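Local structure of TraM protein (Plasmid R64, 3WZ3) at residues V27-Q32 against N56-I61. The protein is probably a component of the inner-membrane complex of a conjugative type IVB secretion system, represented here by its periplasmic fragment. Residues are numbered along the deposited sequence; the frame is centred on the assembly and turned at random.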
ATOM      1  N   VAL A  27     -14.994   9.305  -7.446  1.00  8.55           N
ATOM      2  CA  VAL A  27     -14.930   9.677  -8.852  1.00  8.84           C
ATOM      3  C   VAL A  27     -13.598   9.259  -9.483  1.00  9.69           C
ATOM      4  O   VAL A  27     -13.586   8.650 -10.554  1.00 12.64           O
ATOM      5  CB  VAL A  27     -15.158  11.195  -9.048  1.00  6.76           C
ATOM      6  CG1 VAL A  27     -15.015  11.569 -10.532  1.00 11.72           C
ATOM      7  CG2 VAL A  27     -16.550  11.591  -8.533  1.00 11.27           C
ATOM      8  N   HIS A  28     -12.483   9.556  -8.809  1.00  6.55           N
ATOM      9  CA  HIS A  28     -11.168   9.423  -9.425  1.00  6.21           C
ATOM     10  C   HIS A  28     -10.370   8.195  -9.025  1.00  7.53           C
ATOM     11  O   HIS A  28      -9.213   8.083  -9.400  1.00  7.98           O
ATOM     12  CB  HIS A  28     -10.358  10.699  -9.157  1.00  7.85           C
ATOM     13  CG  HIS A  28     -11.047  11.925  -9.659  1.00  7.07           C
ATOM     14  ND1 HIS A  28     -11.065  12.258 -11.000  1.00  8.22           N
ATOM     15  CD2 HIS A  28     -11.796  12.863  -9.027  1.00  8.56           C
ATOM     16  CE1 HIS A  28     -11.778  13.355 -11.166  1.00  8.16           C
ATOM     17  NE2 HIS A  28     -12.238  13.743  -9.991  1.00  7.91           N
ATOM     18  N   TYR A  29     -10.999   7.272  -8.299  1.00  7.50           N
ATOM     19  CA  TYR A  29     -10.260   6.105  -7.777  1.00  6.46           C
ATOM     20  C   TYR A  29      -9.474   5.297  -8.828  1.00  8.73           C
ATOM     21  O   TYR A  29      -8.358   4.842  -8.554  1.00  8.36           O
ATOM     22  CB  TYR A  29     -11.176   5.179  -6.985  1.00  8.03           C
ATOM     23  CG  TYR A  29     -12.183   4.420  -7.820  1.00 10.99           C
ATOM     24  CD1 TYR A  29     -13.378   5.013  -8.208  1.00  9.54           C
ATOM     25  CD2 TYR A  29     -11.952   3.105  -8.196  1.00 14.00           C
ATOM     26  CE1 TYR A  29     -14.317   4.310  -8.959  1.00 10.14           C
ATOM     27  CE2 TYR A  29     -12.878   2.400  -8.951  1.00 14.94           C
ATOM     28  CZ  TYR A  29     -14.047   3.005  -9.327  1.00 14.91           C
ATOM     29  OH  TYR A  29     -14.962   2.302 -10.083  1.00 16.19           O
ATOM     30  N   ARG A  30     -10.009   5.125 -10.032  1.00  9.58           N
ATOM     31  CA  ARG A  30      -9.270   4.355 -11.050  1.00  8.21           C
ATOM     32  C   ARG A  30      -7.962   5.025 -11.445  1.00  9.70           C
ATOM     33  O   ARG A  30      -6.933   4.366 -11.656  1.00 11.64           O
ATOM     34  CB  ARG A  30     -10.117   4.152 -12.293  1.00 12.81           C
ATOM     35  CG  ARG A  30     -11.352   3.366 -12.007  1.00 22.15           C
ATOM     36  CD  ARG A  30     -11.947   2.782 -13.265  1.00 25.68           C
ATOM     37  NE  ARG A  30     -13.024   1.865 -12.915  1.00 31.29           N
ATOM     38  CZ  ARG A  30     -12.840   0.617 -12.489  1.00 27.46           C
ATOM     39  NH1 ARG A  30     -13.892  -0.129 -12.184  1.00 32.43           N
ATOM     40  NH2 ARG A  30     -11.610   0.111 -12.361  1.00 19.25           N
ATOM     41  N   SER A  31      -7.986   6.347 -11.541  1.00  8.06           N
ATOM     42  CA  SER A  31      -6.815   7.110 -11.912  1.00  8.50           C
ATOM     43  C   SER A  31      -5.822   7.162 -10.739  1.00  8.98           C
ATOM     44  O   SER A  31      -4.605   7.090 -10.925  1.00  9.11           O
ATOM     45  CB  SER A  31      -7.230   8.531 -12.329  1.00 12.11           C
ATOM     46  OG  SER A  31      -8.216   8.496 -13.359  1.00 17.03           O
ATOM     47  N   GLN A  32      -6.351   7.257  -9.527  1.00  6.52           N
ATOM     48  CA  GLN A  32      -5.488   7.196  -8.352  1.00  7.05           C
ATOM     49  C   GLN A  32      -4.760   5.868  -8.300  1.00  8.10           C
ATOM     50  O   GLN A  32      -3.547   5.826  -8.074  1.00  9.12           O
ATOM     51  CB  GLN A  32      -6.296   7.419  -7.079  1.00  7.04           C
ATOM     52  CG  GLN A  32      -6.846   8.873  -6.946  1.00  7.28           C
ATOM     53  CD  GLN A  32      -7.857   8.993  -5.823  1.00  8.03           C
ATOM     54  OE1 GLN A  32      -8.875   8.295  -5.811  1.00  8.90           O
ATOM     55  NE2 GLN A  32      -7.582   9.883  -4.854  1.00  8.14           N
ATOM     56  N   ASN A  56     -13.907  -5.898  -0.641  1.00  9.52           N
ATOM     57  CA  ASN A  56     -14.905  -5.497  -1.628  1.00  8.94           C
ATOM     58  C   ASN A  56     -14.897  -3.993  -1.868  1.00  8.44           C
ATOM     59  O   ASN A  56     -15.943  -3.367  -2.067  1.00  9.69           O
ATOM     60  CB  ASN A  56     -16.302  -5.953  -1.201  1.00  9.07           C
ATOM     61  CG  ASN A  56     -17.253  -6.005  -2.357  1.00 15.09           C
ATOM     62  OD1 ASN A  56     -16.846  -6.243  -3.499  1.00 15.32           O
ATOM     63  ND2 ASN A  56     -18.534  -5.766  -2.081  1.00 24.79           N
ATOM     64  N   ILE A  57     -13.705  -3.400  -1.882  1.00  8.56           N
ATOM     65  CA  ILE A  57     -13.597  -1.943  -1.990  1.00  8.23           C
ATOM     66  C   ILE A  57     -14.085  -1.355  -3.301  1.00 10.20           C
ATOM     67  O   ILE A  57     -14.881  -0.423  -3.291  1.00  8.43           O
ATOM     68  CB  ILE A  57     -12.136  -1.494  -1.765  1.00  9.11           C
ATOM     69  CG1 ILE A  57     -11.687  -1.857  -0.356  1.00 14.65           C
ATOM     70  CG2 ILE A  57     -11.959  -0.004  -2.068  1.00  9.26           C
ATOM     71  CD1 ILE A  57     -12.527  -1.240   0.702  1.00 13.97           C
ATOM     72  N   LEU A  58     -13.601  -1.872  -4.424  1.00  7.87           N
ATOM     73  CA  LEU A  58     -13.885  -1.240  -5.704  1.00  8.99           C
ATOM     74  C   LEU A  58     -15.363  -1.299  -6.033  1.00 10.31           C
ATOM     75  O   LEU A  58     -15.922  -0.323  -6.517  1.00 10.81           O
ATOM     76  CB  LEU A  58     -13.060  -1.881  -6.821  1.00  9.71           C
ATOM     77  CG  LEU A  58     -11.554  -1.699  -6.653  1.00 13.30           C
ATOM     78  CD1 LEU A  58     -10.868  -2.336  -7.849  1.00 14.54           C
ATOM     79  CD2 LEU A  58     -11.223  -0.230  -6.534  1.00 17.99           C
ATOM     80  N   GLU A  59     -15.990  -2.440  -5.771  1.00 10.32           N
ATOM     81  CA  GLU A  59     -17.412  -2.566  -6.050  1.00 14.15           C
ATOM     82  C   GLU A  59     -18.221  -1.644  -5.165  1.00 11.06           C
ATOM     83  O   GLU A  59     -19.195  -1.054  -5.614  1.00 13.23           O
ATOM     84  CB  GLU A  59     -17.893  -4.006  -5.854  1.00 17.27           C
ATOM     85  CG  GLU A  59     -19.403  -4.131  -5.987  1.00 26.06           C
ATOM     86  CD  GLU A  59     -19.912  -5.537  -5.730  1.00 32.88           C
ATOM     87  OE1 GLU A  59     -19.708  -6.406  -6.605  1.00 40.38           O
ATOM     88  OE2 GLU A  59     -20.528  -5.766  -4.658  1.00 33.76           O
ATOM     89  N   THR A  60     -17.823  -1.501  -3.904  1.00  8.78           N
ATOM     90  CA  THR A  60     -18.554  -0.630  -2.986  1.00  7.54           C
ATOM     91  C   THR A  60     -18.366   0.843  -3.351  1.00 11.27           C
ATOM     92  O   THR A  60     -19.321   1.623  -3.334  1.00 10.65           O
ATOM     93  CB  THR A  60     -18.147  -0.872  -1.526  1.00 10.40           C
ATOM     94  OG1 THR A  60     -18.333  -2.255  -1.203  1.00 14.15           O
ATOM     95  CG2 THR A  60     -19.000  -0.009  -0.580  1.00 12.91           C
ATOM     96  N   ILE A  61     -17.143   1.235  -3.690  1.00  9.64           N
ATOM     97  CA  ILE A  61     -16.889   2.595  -4.146  1.00  9.27           C
ATOM     98  C   ILE A  61     -17.758   2.901  -5.360  1.00  9.87           C
ATOM     99  O   ILE A  61     -18.423   3.947  -5.402  1.00 13.24           O
ATOM    100  CB  ILE A  61     -15.401   2.813  -4.479  1.00  8.23           C
ATOM    101  CG1 ILE A  61     -14.576   2.869  -3.192  1.00 10.38           C
ATOM    102  CG2 ILE A  61     -15.227   4.124  -5.246  1.00 12.03           C
ATOM    103  CD1 ILE A  61     -13.075   3.048  -3.438  1.00 10.28           C
TER
HETATM  104  O   HOH W   1     -15.322  -0.515  -9.283  1.00 23.85           O
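Tyr29 packs its phenol ring against Ile61 and Leu58, and the two pairs make up the direct side-chain contact between 27-32 and 56-61. The tight part is a CH-pi contact: CG2 of Ile61 lies 4.0 Å from the centroid of the Tyr29 ring and 25° off its normal, so the methyl sits over a face, displaced toward the CD1 side, where CG2 approaches CD1 of Tyr29 to 3.6 Å. With chi1 -73°, CG1 of Ile61 stands anti to the carbonyl carbon and CG2 anti to the backbone N, which brings the CG2 methyl over the ring. CG of Arg30 lies near the rim of the opposite face, 3.5 Å above the Tyr29 ring plane; contacts on both faces probably limit tilting of the ring.

Leu58 makes the looser part. Its CD2 comes obliquely to the CD2/CE2 flank, 3.8 Å from Tyr29 CD2, on the same side of the ring plane as Ile61 CG2, and the residue remains partly exposed. Here the polar link runs through solvent: a water hydrogen-bonds to Tyr29 OH at 3.0 Å and donates a weak bond to Leu58 O, bridging the two segments, between which there is no direct hydrogen bond.

On the buried side, Ile61 also touches Phe26 of the loop before helix 29-35, while Tyr29 rests on Leu24. Asn56, with positive phi, is the C-prime residue of a Schellman motif ending helix 42-54 and the N-cap of helix 57-64, though its side chain makes no capping bond. Helix 57-64 lies on the antiparallel sheet through Leu100 and meets helix 29-35 through Tyr29, consistent with the NTF2-like fold of the DotI/IcmL family.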